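Long-range contacts in benzoylformate Decarboxylase (Polynucleobacter necessarius, PDB 4K9Q), which probably catalyses the thiamine diphosphate- and magnesium-dependent decarboxylation of benzoylformate to benzaldehyde and carbon dioxide: residues Ile69-Gly74 against Leu110-Ala115; Ile94-Gln99 against Pro153-Leu158. One frame throughout, in Å; residues are numbered along the deposited sequence.

Contact 1. Residues Ile69-Gly74 against Leu110-Ala115; sequences IHTGAG and LTNIEA. With TPP (thiamine diphosphate), chain D.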
loop_
_atom_site.group_PDB
_atom_site.type_symbol
_atom_site.label_atom_id
_atom_site.label_comp_id
_atom_site.label_asym_id
_atom_site.label_seq_id
_atom_site.Cartn_x
_atom_site.Cartn_y
_atom_site.Cartn_z
ATOM N N ILE A 69 -9.787 -19.986 0.377
ATOM C CA ILE A 69 -8.890 -20.231 1.496
ATOM C C ILE A 69 -9.288 -19.424 2.724
ATOM O O ILE A 69 -10.203 -18.592 2.669
ATOM C CB ILE A 69 -7.420 -19.997 1.101
ATOM C CG1 ILE A 69 -7.203 -18.554 0.626
ATOM C CG2 ILE A 69 -6.992 -21.002 0.022
ATOM C CD1 ILE A 69 -5.827 -18.341 -0.009
ATOM N N HIS A 70 -8.605 -19.681 3.831
ATOM C CA HIS A 70 -9.096 -19.251 5.132
ATOM C C HIS A 70 -8.456 -17.954 5.597
ATOM O O HIS A 70 -7.367 -17.961 6.156
ATOM C CB HIS A 70 -8.837 -20.334 6.173
ATOM C CG HIS A 70 -9.295 -19.967 7.553
ATOM N ND1 HIS A 70 -10.600 -19.623 7.840
ATOM C CD2 HIS A 70 -8.620 -19.900 8.724
ATOM C CE1 HIS A 70 -10.709 -19.366 9.132
ATOM N NE2 HIS A 70 -9.523 -19.538 9.692
ATOM N N THR A 71 -9.171 -16.853 5.389
ATOM C CA THR A 71 -8.779 -15.537 5.889
ATOM C C THR A 71 -7.284 -15.206 5.663
ATOM O O THR A 71 -6.702 -15.619 4.653
ATOM C CB THR A 71 -9.306 -15.325 7.345
ATOM O OG1 THR A 71 -9.079 -13.973 7.769
ATOM C CG2 THR A 71 -8.684 -16.312 8.346
ATOM N N GLY A 72 -6.679 -14.419 6.545
ATOM C CA GLY A 72 -5.306 -13.974 6.344
ATOM C C GLY A 72 -4.304 -15.104 6.493
ATOM O O GLY A 72 -3.246 -15.098 5.858
ATOM N N ALA A 73 -4.632 -16.076 7.341
ATOM C CA ALA A 73 -3.738 -17.214 7.601
ATOM C C ALA A 73 -3.527 -18.027 6.334
ATOM O O ALA A 73 -2.400 -18.366 5.967
ATOM C CB ALA A 73 -4.314 -18.112 8.694
ATOM N N GLY A 74 -4.632 -18.347 5.676
ATOM C CA GLY A 74 -4.605 -19.123 4.456
ATOM C C GLY A 74 -4.009 -18.324 3.319
ATOM O O GLY A 74 -3.172 -18.829 2.560
ATOM N N LEU A 110 -8.670 -14.150 13.753
ATOM C CA LEU A 110 -8.795 -14.566 12.353
ATOM C C LEU A 110 -9.473 -13.520 11.458
ATOM O O LEU A 110 -10.000 -13.829 10.390
ATOM C CB LEU A 110 -9.425 -15.961 12.243
ATOM C CG LEU A 110 -8.448 -17.065 12.704
ATOM C CD1 LEU A 110 -9.160 -18.320 13.162
ATOM C CD2 LEU A 110 -7.423 -17.393 11.617
ATOM N N THR A 111 -9.429 -12.267 11.896
ATOM C CA THR A 111 -9.741 -11.163 11.007
ATOM C C THR A 111 -8.598 -10.977 10.017
ATOM O O THR A 111 -7.421 -10.971 10.392
ATOM C CB THR A 111 -9.938 -9.849 11.773
ATOM O OG1 THR A 111 -11.061 -9.978 12.642
ATOM C CG2 THR A 111 -10.188 -8.701 10.809
ATOM N N ASN A 112 -8.944 -10.834 8.747
ATOM C CA ASN A 112 -7.937 -10.543 7.753
ATOM C C ASN A 112 -7.790 -9.026 7.713
ATOM O O ASN A 112 -8.492 -8.339 6.968
ATOM C CB ASN A 112 -8.359 -11.110 6.399
ATOM C CG ASN A 112 -7.213 -11.172 5.419
ATOM O OD1 ASN A 112 -6.091 -10.753 5.731
ATOM N ND2 ASN A 112 -7.481 -11.710 4.229
ATOM N N ILE A 113 -6.894 -8.508 8.551
ATOM C CA ILE A 113 -6.793 -7.064 8.774
ATOM C C ILE A 113 -6.217 -6.369 7.542
ATOM O O ILE A 113 -5.213 -6.823 7.000
ATOM C CB ILE A 113 -5.957 -6.772 10.035
ATOM C CG1 ILE A 113 -6.629 -7.396 11.265
ATOM C CG2 ILE A 113 -5.760 -5.268 10.219
ATOM C CD1 ILE A 113 -5.752 -7.467 12.503
ATOM N N GLU A 114 -6.856 -5.281 7.097
ATOM C CA GLU A 114 -6.484 -4.639 5.833
ATOM C C GLU A 114 -6.327 -5.683 4.731
ATOM O O GLU A 114 -5.315 -5.713 4.021
ATOM C CB GLU A 114 -5.183 -3.834 5.961
ATOM C CG GLU A 114 -5.296 -2.583 6.786
ATOM C CD GLU A 114 -4.439 -1.427 6.253
ATOM O OE1 GLU A 114 -3.391 -1.666 5.599
ATOM O OE2 GLU A 114 -4.824 -0.260 6.493
ATOM N N ALA A 115 -7.342 -6.526 4.580
ATOM C CA ALA A 115 -7.280 -7.642 3.646
ATOM C C ALA A 115 -6.859 -7.237 2.242
ATOM O O ALA A 115 -6.105 -7.956 1.593
ATOM C CB ALA A 115 -8.611 -8.383 3.609
HETATM N "N1'" TPP D . -5.639 -22.937 7.129
HETATM C "C2'" TPP D . -4.800 -22.256 7.997
HETATM C CM2 TPP D . -3.423 -21.852 7.561
HETATM N "N3'" TPP D . -5.221 -21.920 9.270
HETATM C "C4'" TPP D . -6.480 -22.270 9.688
HETATM N "N4'" TPP D . -6.885 -21.930 10.910
HETATM C "C5'" TPP D . -7.319 -22.988 8.835
HETATM C "C6'" TPP D . -6.909 -23.311 7.542
HETATM C "C7'" TPP D . -8.703 -23.371 9.293
HETATM N N3 TPP D . -8.798 -24.417 10.301
HETATM C C2 TPP D . -9.022 -24.194 11.651
HETATM S S1 TPP D . -9.118 -25.536 12.535
HETATM C C5 TPP D . -8.888 -26.459 11.228
HETATM C C4 TPP D . -8.734 -25.749 10.041
HETATM C CM4 TPP D . -8.504 -26.351 8.677
HETATM C C6 TPP D . -8.909 -27.946 11.450
HETATM C C7 TPP D . -7.821 -28.481 12.367
HETATM O O7 TPP D . -7.877 -29.880 12.217
HETATM P PA TPP D . -6.942 -30.860 13.084
HETATM O O1A TPP D . -5.561 -30.273 13.157
HETATM O O2A TPP D . -6.922 -32.227 12.479
HETATM O O3A TPP D . -7.542 -30.759 14.572
HETATM P PB TPP D . -8.924 -31.357 15.135
HETATM O O1B TPP D . -9.918 -30.243 15.081
HETATM O O2B TPP D . -8.645 -31.769 16.563
HETATM O O3B TPP D . -9.401 -32.499 14.297
HETATM O O HOH W 1 -6.203 -13.910 9.681
#
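Beside the cofactor's aminopyrimidine ring, at the wall of the thiamine diphosphate site, His-70 meets Leu-110, the two side chains crossing at about a right angle. CD2 of His-70 comes to 3.3 Å from C4' of the cofactor, while the NE2 corner of its ring, 3.6 Å from CD2 of Leu-110, faces the leucine's branched end. The cofactor's C7' lies over one face of the imidazole. The methyl CG2 of Thr-71 sits 3.5 Å above the centre of the opposite face, and ND1 is hydrogen-bonded to Glu-28. This is the pyrimidine-binding side of a fold in which strand 66-69 of a parallel sheet runs into helix 71-77, and the loop of residues 110-115 packs against that join; the cofactor's hydrogen-bonding partners include Ser-375, Ser-431 and Gly-460 of the second subunit. Thr-71 ties the loop down. Its OG1, anti to the backbone N (chi1 -172°), donates to Leu-110 O over 2.8 Å, approaching from 46° above the carbonyl plane, and CG2 rests 3.7 Å from Leu-110 CD2. An alanine here would probably leave Leu-110 O without its donor and open a gap between the histidine face and the leucine methyl. Asn-112, the centre of an inverse gamma turn, slides past Thr-71 in the opposite direction and lays OD1 3.4 Å from Gly-72 CA, where any side chain on the glycine would collide with it. A water donates to Thr-111 O over 3.3 Å and accepts a weak bond from Gly-72 N.

Contact 2. Residues Ile94-Gln99 against Pro153-Leu158; sequences ITAGQQ and PVFLSL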
loop_
_atom_site.group_PDB
_atom_site.type_symbol
_atom_site.label_atom_id
_atom_site.label_comp_id
_atom_site.label_asym_id
_atom_site.label_seq_id
_atom_site.Cartn_x
_atom_site.Cartn_y
_atom_site.Cartn_z
ATOM N N ILE A 94 -9.112 -15.547 -6.544
ATOM C CA ILE A 94 -8.727 -15.925 -5.189
ATOM C C ILE A 94 -9.752 -15.394 -4.202
ATOM O O ILE A 94 -9.965 -14.184 -4.114
ATOM C CB ILE A 94 -7.344 -15.370 -4.789
ATOM C CG1 ILE A 94 -6.262 -15.676 -5.846
ATOM C CG2 ILE A 94 -6.957 -15.906 -3.399
ATOM C CD1 ILE A 94 -6.006 -17.139 -6.106
ATOM N N THR A 95 -10.402 -16.285 -3.460
ATOM C CA THR A 95 -11.339 -15.836 -2.440
ATOM C C THR A 95 -10.884 -16.297 -1.068
ATOM O O THR A 95 -10.395 -17.410 -0.913
ATOM C CB THR A 95 -12.779 -16.321 -2.704
ATOM O OG1 THR A 95 -12.876 -17.734 -2.470
ATOM C CG2 THR A 95 -13.178 -16.016 -4.136
ATOM N N ALA A 96 -11.006 -15.422 -0.081
ATOM C CA ALA A 96 -10.768 -15.825 1.299
ATOM C C ALA A 96 -11.922 -15.352 2.165
ATOM O O ALA A 96 -12.372 -14.215 2.036
ATOM C CB ALA A 96 -9.463 -15.245 1.814
ATOM N N GLY A 97 -12.401 -16.216 3.053
ATOM C CA GLY A 97 -13.391 -15.791 4.021
ATOM C C GLY A 97 -12.803 -14.720 4.917
ATOM O O GLY A 97 -11.583 -14.619 5.087
ATOM N N GLN A 98 -13.683 -13.912 5.480
ATOM C CA GLN A 98 -13.334 -12.836 6.387
ATOM C C GLN A 98 -14.252 -12.969 7.601
ATOM O O GLN A 98 -15.332 -13.579 7.503
ATOM C CB GLN A 98 -13.566 -11.495 5.681
ATOM C CG GLN A 98 -13.462 -10.227 6.551
ATOM C CD GLN A 98 -12.060 -10.011 7.120
ATOM O OE1 GLN A 98 -11.630 -10.747 8.013
ATOM N NE2 GLN A 98 -11.346 -9.000 6.610
ATOM N N GLN A 99 -13.826 -12.430 8.743
ATOM C CA GLN A 99 -14.664 -12.441 9.943
ATOM C C GLN A 99 -15.995 -11.748 9.667
ATOM O O GLN A 99 -16.105 -10.933 8.754
ATOM C CB GLN A 99 -13.942 -11.802 11.136
ATOM C CG GLN A 99 -13.288 -12.824 12.076
ATOM C CD GLN A 99 -14.313 -13.583 12.930
ATOM O OE1 GLN A 99 -15.515 -13.600 12.632
ATOM N NE2 GLN A 99 -13.836 -14.217 13.997
ATOM N N PRO A 153 -4.393 -13.008 -11.627
ATOM C CA PRO A 153 -5.258 -13.304 -10.484
ATOM C C PRO A 153 -5.816 -12.059 -9.809
ATOM O O PRO A 153 -5.217 -10.979 -9.857
ATOM C CB PRO A 153 -4.321 -14.053 -9.522
ATOM C CG PRO A 153 -2.973 -13.504 -9.830
ATOM C CD PRO A 153 -2.968 -13.250 -11.325
ATOM N N VAL A 154 -6.973 -12.228 -9.185
ATOM C CA VAL A 154 -7.623 -11.176 -8.409
ATOM C C VAL A 154 -8.016 -11.746 -7.043
ATOM O O VAL A 154 -8.062 -12.969 -6.857
ATOM C CB VAL A 154 -8.877 -10.644 -9.126
ATOM C CG1 VAL A 154 -8.509 -10.003 -10.455
ATOM C CG2 VAL A 154 -9.868 -11.776 -9.353
ATOM N N PHE A 155 -8.285 -10.863 -6.080
ATOM C CA PHE A 155 -8.567 -11.309 -4.716
ATOM C C PHE A 155 -9.831 -10.666 -4.161
ATOM O O PHE A 155 -9.983 -9.439 -4.211
ATOM C CB PHE A 155 -7.393 -10.991 -3.785
ATOM C CG PHE A 155 -7.689 -11.261 -2.333
ATOM C CD1 PHE A 155 -7.820 -12.566 -1.877
ATOM C CD2 PHE A 155 -7.859 -10.221 -1.430
ATOM C CE1 PHE A 155 -8.100 -12.835 -0.538
ATOM C CE2 PHE A 155 -8.135 -10.490 -0.081
ATOM C CZ PHE A 155 -8.270 -11.796 0.355
ATOM N N LEU A 156 -10.733 -11.501 -3.635
ATOM C CA LEU A 156 -11.916 -11.023 -2.910
ATOM C C LEU A 156 -11.896 -11.521 -1.467
ATOM O O LEU A 156 -11.692 -12.715 -1.222
ATOM C CB LEU A 156 -13.202 -11.537 -3.569
ATOM C CG LEU A 156 -13.502 -11.085 -4.999
ATOM C CD1 LEU A 156 -14.769 -11.769 -5.494
ATOM C CD2 LEU A 156 -13.643 -9.572 -5.046
ATOM N N SER A 157 -12.116 -10.604 -0.532
ATOM C CA SER A 157 -12.263 -10.902 0.880
ATOM C C SER A 157 -13.751 -10.845 1.198
ATOM O O SER A 157 -14.392 -9.811 0.995
ATOM C CB SER A 157 -11.503 -9.854 1.697
ATOM O OG SER A 157 -11.730 -10.022 3.081
ATOM N N LEU A 158 -14.296 -11.947 1.709
ATOM C CA LEU A 158 -15.742 -12.136 1.792
ATOM C C LEU A 158 -16.219 -12.440 3.220
ATOM O O LEU A 158 -16.098 -13.561 3.702
ATOM C CB LEU A 158 -16.153 -13.250 0.814
ATOM C CG LEU A 158 -15.759 -12.922 -0.643
ATOM C CD1 LEU A 158 -15.717 -14.139 -1.508
ATOM C CD2 LEU A 158 -16.677 -11.866 -1.238
HETATM O O HOH W 2 -10.183 -12.302 3.752
#
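Ile-94 and Ala-96 form a shallow hollow into which the ring of Phe-155 settles from the neighbouring parallel strand. The ring goes in edge first, with CD1 3.8 Å from Ile-94 CG2 and CE1 3.6 Å from Ala-96 CB; CG stands anti to the backbone N (chi1 173°), and from there the CD1-CE1 edge meets the isoleucine and alanine. On the reverse face, Leu-158 extends CD1 over the gap to Thr-95 CB, 3.9 Å away, and both residues touch Phe-139 of helix 135-147. Between these two faces runs the hydrogen-bond ladder of the sheet: Ile-94 N to Val-154 O, Leu-156 N to Ile-94 O, Ala-96 N to Leu-156 O and Leu-158 N to Ala-96 O. Its last rung differs, for Gln-98 N reaches Leu-158 O from well above the carbonyl plane. There the knob is Gln-98 CB, set 3.5 Å from Ser-157 OG. One water donates to that hydroxyl over 2.8 Å and to Gly-97 O. Ser-157 OG and Gln-98 NE2 share Glu-128 OE1, so these buried polar groups are satisfied through carboxylate and water rather than by each other, whereas earlier along the strands the side chains meet by apolar fit and the backbone ladder supplies the polar bonds.

How the contacts relate
Contacts 1 and 2 are both buried, with centres 8 Å apart, and they divide one parallel sheet between its body and its carboxyl-end loops. Contact 2 joins adjacent strands through a regular backbone ladder, whereas contact 1 joins a strand-to-helix turn to a loop by a single direct hydrogen bond, side-chain packing and a water bridge, next to the cofactor. Strand 93-98 links them: Ile-69 N lies 2.9 Å from Thr-95 O, a probable sheet bond, and Gln-98 OE1, which also accepts from Gln-99 N, probably receives Asn-112 N at 2.8 Å. The strand thus touches both segments of contact 1, consistent with its helping to hold them in place beside the cofactor.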